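Local coordinates for protein 1-acyl-sn-glycerol-3-phosphate acyltransferase (Thermotoga maritima, PDB 5KYM) that transfers an acyl chain to 1-acyl-sn-glycerol-3-phosphate (lysophosphatidic acid), making phosphatidic acid at the membrane, at residues 70-75 and 209-214; 76-81 and 182-187. All coordinates share one frame; numbering follows the deposited sequence.

Interaction 1 (70-75 and 209-214); sequences ENIPKD and LKIHEP
The flat carboxamide of N71 meets the backbone of I211 and H212, with its nitrogen as the leading atom. I211 O lies off the plane of the N71 amide, by 25°. The other flat group, the H212 imidazole, has K210 O over one face, 3.6 Å above the plane and nearer the ring's edge than its centre. The contact belongs to the alpha/beta acyltransferase fold. Here the loop between strands 64-67 and 79-82 packs on the chain where strand 207-211 ends. N71 is the last residue of a short 3-10 turn in this loop.

ND2 of N71 donates to I211 O at 3.0 Å. The bond is bent, with 132° at the hydrogen, and the donor sits above the carbonyl plane. CG of N71 is anti to the carbonyl carbon (chi1 -62°), which brings it to 3.6 Å from H212 O. CB of N71 lies 3.3 Å from the same oxygen. An alanine here would probably leave I211 O without this side-chain donor and the loop less firmly tied to the strand end.

Beside this polar grip is an apolar one. The side chains of I72 and I211 cross obliquely, and their CD1 atoms are 3.5 Å apart. Both residues also touch L184 of the neighbouring strand 183-189; I211 is buried there, while I72 is partly exposed. The CB of H212 points away from the loop, and its imidazole has its polar partner in S187 of strand 183-189. On the more exposed side, P214 lies against the backbone of the turn. Its ring approaches through CG and CD, and CD of P214 comes to 3.4 Å from N71 O.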
ATOM      1  N   GLU A  70       8.372  -1.609 -14.598  1.00 45.89           N
ATOM      2  CA  GLU A  70       7.850  -1.677 -15.983  1.00 46.73           C
ATOM      3  C   GLU A  70       6.439  -2.293 -16.140  1.00 44.87           C
ATOM      4  O   GLU A  70       5.776  -2.033 -17.090  1.00 49.55           O
ATOM      5  CB  GLU A  70       8.873  -2.365 -16.904  1.00 49.14           C
ATOM      6  CG  GLU A  70       9.011  -3.899 -16.742  1.00 54.01           C
ATOM      7  CD  GLU A  70       9.946  -4.422 -15.599  1.00 57.32           C
ATOM      8  OE1 GLU A  70      10.688  -3.630 -14.911  1.00 58.39           O
ATOM      9  OE2 GLU A  70       9.922  -5.680 -15.475  1.00 60.51           O
ATOM     10  N   ASN A  71       5.977  -3.107 -15.208  1.00 43.48           N
ATOM     11  CA  ASN A  71       4.656  -3.721 -15.270  1.00 43.57           C
ATOM     12  C   ASN A  71       3.523  -2.822 -14.800  1.00 44.28           C
ATOM     13  O   ASN A  71       2.340  -3.156 -15.013  1.00 44.92           O
ATOM     14  CB  ASN A  71       4.618  -5.003 -14.418  1.00 43.17           C
ATOM     15  CG  ASN A  71       5.548  -6.032 -14.892  1.00 41.68           C
ATOM     16  OD1 ASN A  71       5.928  -6.014 -16.021  1.00 44.50           O
ATOM     17  ND2 ASN A  71       5.880  -6.966 -14.049  1.00 43.21           N
ATOM     18  N   ILE A  72       3.852  -1.727 -14.136  1.00 43.78           N
ATOM     19  CA  ILE A  72       2.797  -0.896 -13.565  1.00 45.96           C
ATOM     20  C   ILE A  72       2.041  -0.196 -14.706  1.00 49.22           C
ATOM     21  O   ILE A  72       2.671   0.549 -15.430  1.00 54.38           O
ATOM     22  CB  ILE A  72       3.400   0.187 -12.639  1.00 43.85           C
ATOM     23  CG1 ILE A  72       4.221  -0.442 -11.531  1.00 41.85           C
ATOM     24  CG2 ILE A  72       2.275   1.028 -12.052  1.00 44.51           C
ATOM     25  CD1 ILE A  72       5.014   0.521 -10.737  1.00 40.90           C
ATOM     26  N   PRO A  73       0.728  -0.412 -14.876  1.00 52.32           N
ATOM     27  CA  PRO A  73       0.051   0.226 -16.021  1.00 52.76           C
ATOM     28  C   PRO A  73       0.139   1.702 -15.978  1.00 57.79           C
ATOM     29  O   PRO A  73       0.272   2.301 -14.898  1.00 58.10           O
ATOM     30  CB  PRO A  73      -1.397  -0.144 -15.869  1.00 51.48           C
ATOM     31  CG  PRO A  73      -1.415  -1.326 -14.971  1.00 52.97           C
ATOM     32  CD  PRO A  73      -0.193  -1.234 -14.083  1.00 52.78           C
ATOM     33  N   LYS A  74       0.111   2.294 -17.174  1.00 68.05           N
ATOM     34  CA  LYS A  74       0.146   3.742 -17.355  1.00 72.66           C
ATOM     35  C   LYS A  74      -1.099   4.115 -18.199  1.00 73.24           C
ATOM     36  O   LYS A  74      -1.704   3.242 -18.936  1.00 68.70           O
ATOM     37  CB  LYS A  74       1.503   4.147 -17.954  1.00 77.05           C
ATOM     38  CG  LYS A  74       2.682   3.980 -16.997  1.00 80.66           C
ATOM     39  CD  LYS A  74       3.949   3.410 -17.710  1.00 89.15           C
ATOM     40  CE  LYS A  74       5.158   3.190 -16.775  1.00 95.86           C
ATOM     41  NZ  LYS A  74       5.044   2.112 -15.718  1.00 92.92           N
ATOM     42  N   ASP A  75      -1.560   5.354 -17.994  1.00 70.00           N
ATOM     43  CA  ASP A  75      -2.797   5.842 -18.626  1.00 71.77           C
ATOM     44  C   ASP A  75      -4.128   5.253 -18.063  1.00 68.29           C
ATOM     45  O   ASP A  75      -5.203   5.558 -18.589  1.00 77.80           O
ATOM     46  CB  ASP A  75      -2.705   5.642 -20.170  1.00 73.19           C
ATOM     47  N   LEU A 209      10.427  -5.666  -3.048  1.00 41.89           N
ATOM     48  CA  LEU A 209       9.109  -5.456  -3.602  1.00 43.73           C
ATOM     49  C   LEU A 209       9.195  -6.010  -4.989  1.00 42.96           C
ATOM     50  O   LEU A 209      10.083  -5.628  -5.737  1.00 43.54           O
ATOM     51  CB  LEU A 209       8.874  -3.951  -3.651  1.00 47.85           C
ATOM     52  CG  LEU A 209       7.468  -3.476  -3.532  1.00 52.88           C
ATOM     53  CD1 LEU A 209       7.477  -1.958  -3.716  1.00 56.48           C
ATOM     54  CD2 LEU A 209       6.698  -4.140  -4.629  1.00 55.84           C
ATOM     55  N   LYS A 210       8.332  -6.939  -5.346  1.00 44.59           N
ATOM     56  CA  LYS A 210       8.284  -7.450  -6.730  1.00 45.03           C
ATOM     57  C   LYS A 210       6.884  -7.217  -7.359  1.00 43.45           C
ATOM     58  O   LYS A 210       5.882  -7.790  -6.934  1.00 40.54           O
ATOM     59  CB  LYS A 210       8.676  -8.924  -6.778  1.00 48.81           C
ATOM     60  CG  LYS A 210       8.577  -9.525  -8.166  1.00 53.01           C
ATOM     61  CD  LYS A 210       9.457 -10.731  -8.352  1.00 57.37           C
ATOM     62  CE  LYS A 210       9.104 -11.394  -9.657  1.00 61.64           C
ATOM     63  NZ  LYS A 210      10.032 -12.529  -9.828  1.00 68.26           N
ATOM     64  N   ILE A 211       6.891  -6.395  -8.403  1.00 42.08           N
ATOM     65  CA  ILE A 211       5.728  -6.067  -9.171  1.00 42.15           C
ATOM     66  C   ILE A 211       5.622  -7.020 -10.370  1.00 42.68           C
ATOM     67  O   ILE A 211       6.530  -7.121 -11.160  1.00 46.72           O
ATOM     68  CB  ILE A 211       5.817  -4.625  -9.650  1.00 42.61           C
ATOM     69  CG1 ILE A 211       6.135  -3.680  -8.484  1.00 43.50           C
ATOM     70  CG2 ILE A 211       4.455  -4.198 -10.167  1.00 44.16           C
ATOM     71  CD1 ILE A 211       6.280  -2.202  -8.855  1.00 43.21           C
ATOM     72  N   HIS A 212       4.502  -7.715 -10.486  1.00 43.31           N
ATOM     73  CA  HIS A 212       4.243  -8.747 -11.458  1.00 43.90           C
ATOM     74  C   HIS A 212       3.405  -8.222 -12.623  1.00 47.27           C
ATOM     75  O   HIS A 212       2.923  -7.101 -12.594  1.00 48.73           O
ATOM     76  CB  HIS A 212       3.442  -9.831 -10.774  1.00 45.33           C
ATOM     77  CG  HIS A 212       4.135 -10.485  -9.617  1.00 46.03           C
ATOM     78  ND1 HIS A 212       5.258 -11.252  -9.763  1.00 47.17           N
ATOM     79  CD2 HIS A 212       3.837 -10.521  -8.303  1.00 46.65           C
ATOM     80  CE1 HIS A 212       5.643 -11.705  -8.585  1.00 46.31           C
ATOM     81  NE2 HIS A 212       4.789 -11.284  -7.683  1.00 45.36           N
ATOM     82  N   GLU A 213       3.240  -9.032 -13.668  1.00 53.15           N
ATOM     83  CA  GLU A 213       2.454  -8.652 -14.869  1.00 54.21           C
ATOM     84  C   GLU A 213       0.965  -8.520 -14.562  1.00 50.74           C
ATOM     85  O   GLU A 213       0.351  -9.472 -14.004  1.00 50.18           O
ATOM     86  CB  GLU A 213       2.598  -9.666 -16.003  1.00 60.17           C
ATOM     87  CG  GLU A 213       3.903  -9.648 -16.752  1.00 65.05           C
ATOM     88  CD  GLU A 213       4.087 -11.008 -17.348  1.00 72.06           C
ATOM     89  OE1 GLU A 213       3.262 -11.497 -18.193  1.00 71.52           O
ATOM     90  OE2 GLU A 213       5.031 -11.624 -16.856  1.00 85.13           O
ATOM     91  N   PRO A 214       0.362  -7.388 -15.000  1.00 47.45           N
ATOM     92  CA  PRO A 214      -1.053  -7.167 -14.754  1.00 46.48           C
ATOM     93  C   PRO A 214      -1.956  -8.312 -15.251  1.00 44.88           C
ATOM     94  O   PRO A 214      -1.715  -8.877 -16.297  1.00 43.27           O
ATOM     95  CB  PRO A 214      -1.333  -5.858 -15.499  1.00 46.13           C
ATOM     96  CG  PRO A 214      -0.144  -5.536 -16.316  1.00 45.96           C
ATOM     97  CD  PRO A 214       0.973  -6.214 -15.631  1.00 46.41           C
TER

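Interaction 2 (76-81 and 182-187); sequences RNFIVV and PVLPVS
V81 and V183 pack together on one face of two parallel strands, 79-82 and 183-189. These are neighbours in the mixed sheet of the acyltransferase fold. CG2 of V81 lies 3.7 Å from CG1 of V183, and both residues also touch V230 of helix 223-243.

The tightly packed part is the ladder from I79 to V186. I79 N bonds to P182 O and V81 N to L184 O. In return, L184 N bonds to I79 O at 2.9 Å and V186 N to V81 O at 2.8 Å. This alternation is the usual parallel pattern. On the other face, CG1 of V80 meets CG2 of V186 at 3.6 Å. CG2 of V80 also sits at the edge of the F78 ring, in its plane. The F78 ring runs alongside the L184 side chain, with CE1 of F78 4.1 Å from CD2 of L184.

The exposed end is different. R76 and P182 meet tip to tip before the strands begin, without a hydrogen bond across the contact. NH1 of R76 donates to N77 O, from above the carbonyl plane. CD of P182 lies over one face of the R76 guanidinium, off-centre on the NH1 side and 3.5 Å from NH1.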
ATOM      1  N   ARG A  76      -4.073   4.435 -17.020  1.00 62.37           N
ATOM      2  CA  ARG A  76      -5.214   3.565 -16.617  1.00 57.09           C
ATOM      3  C   ARG A  76      -5.152   3.290 -15.114  1.00 55.71           C
ATOM      4  O   ARG A  76      -4.069   3.286 -14.554  1.00 62.47           O
ATOM      5  CB  ARG A  76      -5.147   2.234 -17.396  1.00 55.34           C
ATOM      6  CG  ARG A  76      -6.135   1.230 -16.915  1.00 54.09           C
ATOM      7  CD  ARG A  76      -6.542   0.165 -17.883  1.00 54.89           C
ATOM      8  NE  ARG A  76      -7.988  -0.122 -17.933  1.00 55.08           N
ATOM      9  CZ  ARG A  76      -8.899  -0.027 -16.955  1.00 55.43           C
ATOM     10  NH1 ARG A  76      -8.616   0.403 -15.729  1.00 53.66           N
ATOM     11  NH2 ARG A  76     -10.173  -0.384 -17.229  1.00 62.76           N
ATOM     12  N   ASN A  77      -6.268   3.105 -14.447  1.00 53.64           N
ATOM     13  CA  ASN A  77      -6.181   2.686 -13.049  1.00 52.48           C
ATOM     14  C   ASN A  77      -6.048   1.149 -12.946  1.00 52.75           C
ATOM     15  O   ASN A  77      -6.098   0.438 -13.952  1.00 50.94           O
ATOM     16  CB  ASN A  77      -7.363   3.227 -12.231  1.00 52.57           C
ATOM     17  CG  ASN A  77      -8.658   2.603 -12.614  1.00 52.42           C
ATOM     18  OD1 ASN A  77      -8.783   2.136 -13.747  1.00 52.46           O
ATOM     19  ND2 ASN A  77      -9.626   2.560 -11.670  1.00 51.13           N
ATOM     20  N   PHE A  78      -5.868   0.642 -11.726  1.00 51.26           N
ATOM     21  CA  PHE A  78      -5.672  -0.789 -11.502  1.00 51.68           C
ATOM     22  C   PHE A  78      -5.963  -1.125 -10.040  1.00 51.12           C
ATOM     23  O   PHE A  78      -6.257  -0.229  -9.244  1.00 52.53           O
ATOM     24  CB  PHE A  78      -4.268  -1.248 -11.969  1.00 50.79           C
ATOM     25  CG  PHE A  78      -3.166  -0.347 -11.545  1.00 51.31           C
ATOM     26  CD1 PHE A  78      -2.645  -0.427 -10.260  1.00 53.00           C
ATOM     27  CD2 PHE A  78      -2.644   0.609 -12.414  1.00 50.24           C
ATOM     28  CE1 PHE A  78      -1.611   0.460  -9.850  1.00 53.26           C
ATOM     29  CE2 PHE A  78      -1.608   1.449 -12.010  1.00 50.21           C
ATOM     30  CZ  PHE A  78      -1.083   1.381 -10.735  1.00 49.43           C
ATOM     31  N   ILE A  79      -5.956  -2.416  -9.696  1.00 48.70           N
ATOM     32  CA  ILE A  79      -6.118  -2.833  -8.324  1.00 46.26           C
ATOM     33  C   ILE A  79      -4.858  -3.551  -7.901  1.00 44.98           C
ATOM     34  O   ILE A  79      -4.604  -4.634  -8.379  1.00 45.47           O
ATOM     35  CB  ILE A  79      -7.282  -3.783  -8.140  1.00 46.88           C
ATOM     36  CG1 ILE A  79      -8.555  -3.180  -8.644  1.00 47.14           C
ATOM     37  CG2 ILE A  79      -7.443  -4.102  -6.647  1.00 47.98           C
ATOM     38  CD1 ILE A  79      -9.603  -4.258  -8.911  1.00 48.25           C
ATOM     39  N   VAL A  80      -4.071  -2.942  -6.989  1.00 44.07           N
ATOM     40  CA  VAL A  80      -2.820  -3.554  -6.488  1.00 40.20           C
ATOM     41  C   VAL A  80      -3.275  -4.622  -5.543  1.00 37.45           C
ATOM     42  O   VAL A  80      -4.087  -4.380  -4.692  1.00 35.19           O
ATOM     43  CB  VAL A  80      -1.858  -2.540  -5.811  1.00 39.43           C
ATOM     44  CG1 VAL A  80      -0.593  -3.239  -5.342  1.00 39.72           C
ATOM     45  CG2 VAL A  80      -1.467  -1.455  -6.770  1.00 38.71           C
ATOM     46  N   VAL A  81      -2.797  -5.822  -5.752  1.00 36.95           N
ATOM     47  CA  VAL A  81      -3.102  -6.889  -4.880  1.00 38.66           C
ATOM     48  C   VAL A  81      -1.795  -7.410  -4.322  1.00 39.03           C
ATOM     49  O   VAL A  81      -0.933  -7.892  -5.050  1.00 36.88           O
ATOM     50  CB  VAL A  81      -3.955  -7.937  -5.576  1.00 40.18           C
ATOM     51  CG1 VAL A  81      -4.082  -9.240  -4.750  1.00 41.53           C
ATOM     52  CG2 VAL A  81      -5.336  -7.334  -5.849  1.00 40.31           C
ATOM     53  N   PRO A 182      -7.832  -4.016 -14.271  1.00 48.53           N
ATOM     54  CA  PRO A 182      -6.738  -4.958 -14.109  1.00 49.75           C
ATOM     55  C   PRO A 182      -6.137  -4.995 -12.717  1.00 49.81           C
ATOM     56  O   PRO A 182      -5.966  -3.967 -12.078  1.00 50.88           O
ATOM     57  CB  PRO A 182      -5.675  -4.493 -15.111  1.00 50.04           C
ATOM     58  CG  PRO A 182      -6.151  -3.200 -15.669  1.00 49.31           C
ATOM     59  CD  PRO A 182      -7.493  -2.878 -15.127  1.00 48.43           C
ATOM     60  N   VAL A 183      -5.865  -6.219 -12.267  1.00 50.30           N
ATOM     61  CA  VAL A 183      -5.176  -6.527 -11.014  1.00 47.40           C
ATOM     62  C   VAL A 183      -3.675  -6.466 -11.276  1.00 46.72           C
ATOM     63  O   VAL A 183      -3.198  -6.955 -12.311  1.00 49.20           O
ATOM     64  CB  VAL A 183      -5.614  -7.929 -10.528  1.00 46.50           C
ATOM     65  CG1 VAL A 183      -4.770  -8.412  -9.370  1.00 45.81           C
ATOM     66  CG2 VAL A 183      -7.067  -7.863 -10.126  1.00 46.92           C
ATOM     67  N   LEU A 184      -2.937  -5.854 -10.369  1.00 44.23           N
ATOM     68  CA  LEU A 184      -1.463  -5.749 -10.517  1.00 43.22           C
ATOM     69  C   LEU A 184      -0.916  -6.481  -9.295  1.00 43.60           C
ATOM     70  O   LEU A 184      -0.865  -5.899  -8.217  1.00 42.93           O
ATOM     71  CB  LEU A 184      -0.972  -4.285 -10.584  1.00 40.89           C
ATOM     72  CG  LEU A 184       0.539  -4.068 -10.575  1.00 39.68           C
ATOM     73  CD1 LEU A 184       1.070  -4.616 -11.859  1.00 40.28           C
ATOM     74  CD2 LEU A 184       1.042  -2.673 -10.321  1.00 38.83           C
ATOM     75  N   PRO A 185      -0.521  -7.758  -9.452  1.00 43.48           N
ATOM     76  CA  PRO A 185      -0.063  -8.510  -8.304  1.00 44.26           C
ATOM     77  C   PRO A 185       1.278  -8.029  -7.802  1.00 42.90           C
ATOM     78  O   PRO A 185       2.123  -7.787  -8.624  1.00 40.52           O
ATOM     79  CB  PRO A 185       0.064  -9.928  -8.840  1.00 44.94           C
ATOM     80  CG  PRO A 185      -0.842  -9.961  -9.981  1.00 45.57           C
ATOM     81  CD  PRO A 185      -0.622  -8.617 -10.620  1.00 44.79           C
ATOM     82  N   VAL A 186       1.449  -7.919  -6.477  1.00 42.25           N
ATOM     83  CA  VAL A 186       2.691  -7.412  -5.887  1.00 41.86           C
ATOM     84  C   VAL A 186       3.106  -8.291  -4.750  1.00 40.34           C
ATOM     85  O   VAL A 186       2.269  -8.669  -4.016  1.00 43.66           O
ATOM     86  CB  VAL A 186       2.518  -5.985  -5.344  1.00 40.27           C
ATOM     87  CG1 VAL A 186       3.715  -5.569  -4.521  1.00 38.90           C
ATOM     88  CG2 VAL A 186       2.341  -5.050  -6.512  1.00 41.00           C
ATOM     89  N   SER A 187       4.387  -8.580  -4.590  1.00 37.99           N
ATOM     90  CA  SER A 187       4.843  -9.376  -3.475  1.00 37.10           C
ATOM     91  C   SER A 187       5.799  -8.521  -2.664  1.00 37.18           C
ATOM     92  O   SER A 187       6.719  -7.898  -3.222  1.00 35.98           O
ATOM     93  CB  SER A 187       5.591 -10.587  -3.977  1.00 37.58           C
ATOM     94  OG  SER A 187       4.872 -11.312  -4.945  1.00 37.31           O
TER

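Interactions 1 and 2 are about 7 Å apart between centres and share one sheet. Strand 207-211 runs antiparallel to strand 183-189, which in turn pairs with strand 79-82. The two contacts are joined directly. K210 N is 2.8 Å from S187 O, and H212 NE2 is 2.7 Å from S187 OG, both probable hydrogen bonds. L184 belongs to interaction 2 and packs against interaction 1, with its CD1 3.2 Å from H212 O. Neither contact includes a residue of the lipid or nonane pockets, which mostly lie on helices 2-34 and 38-59. Strand 79-82 leads into the HX4D motif, catalytic in this family and probably here, so segment 76-81 lies just before it in sequence.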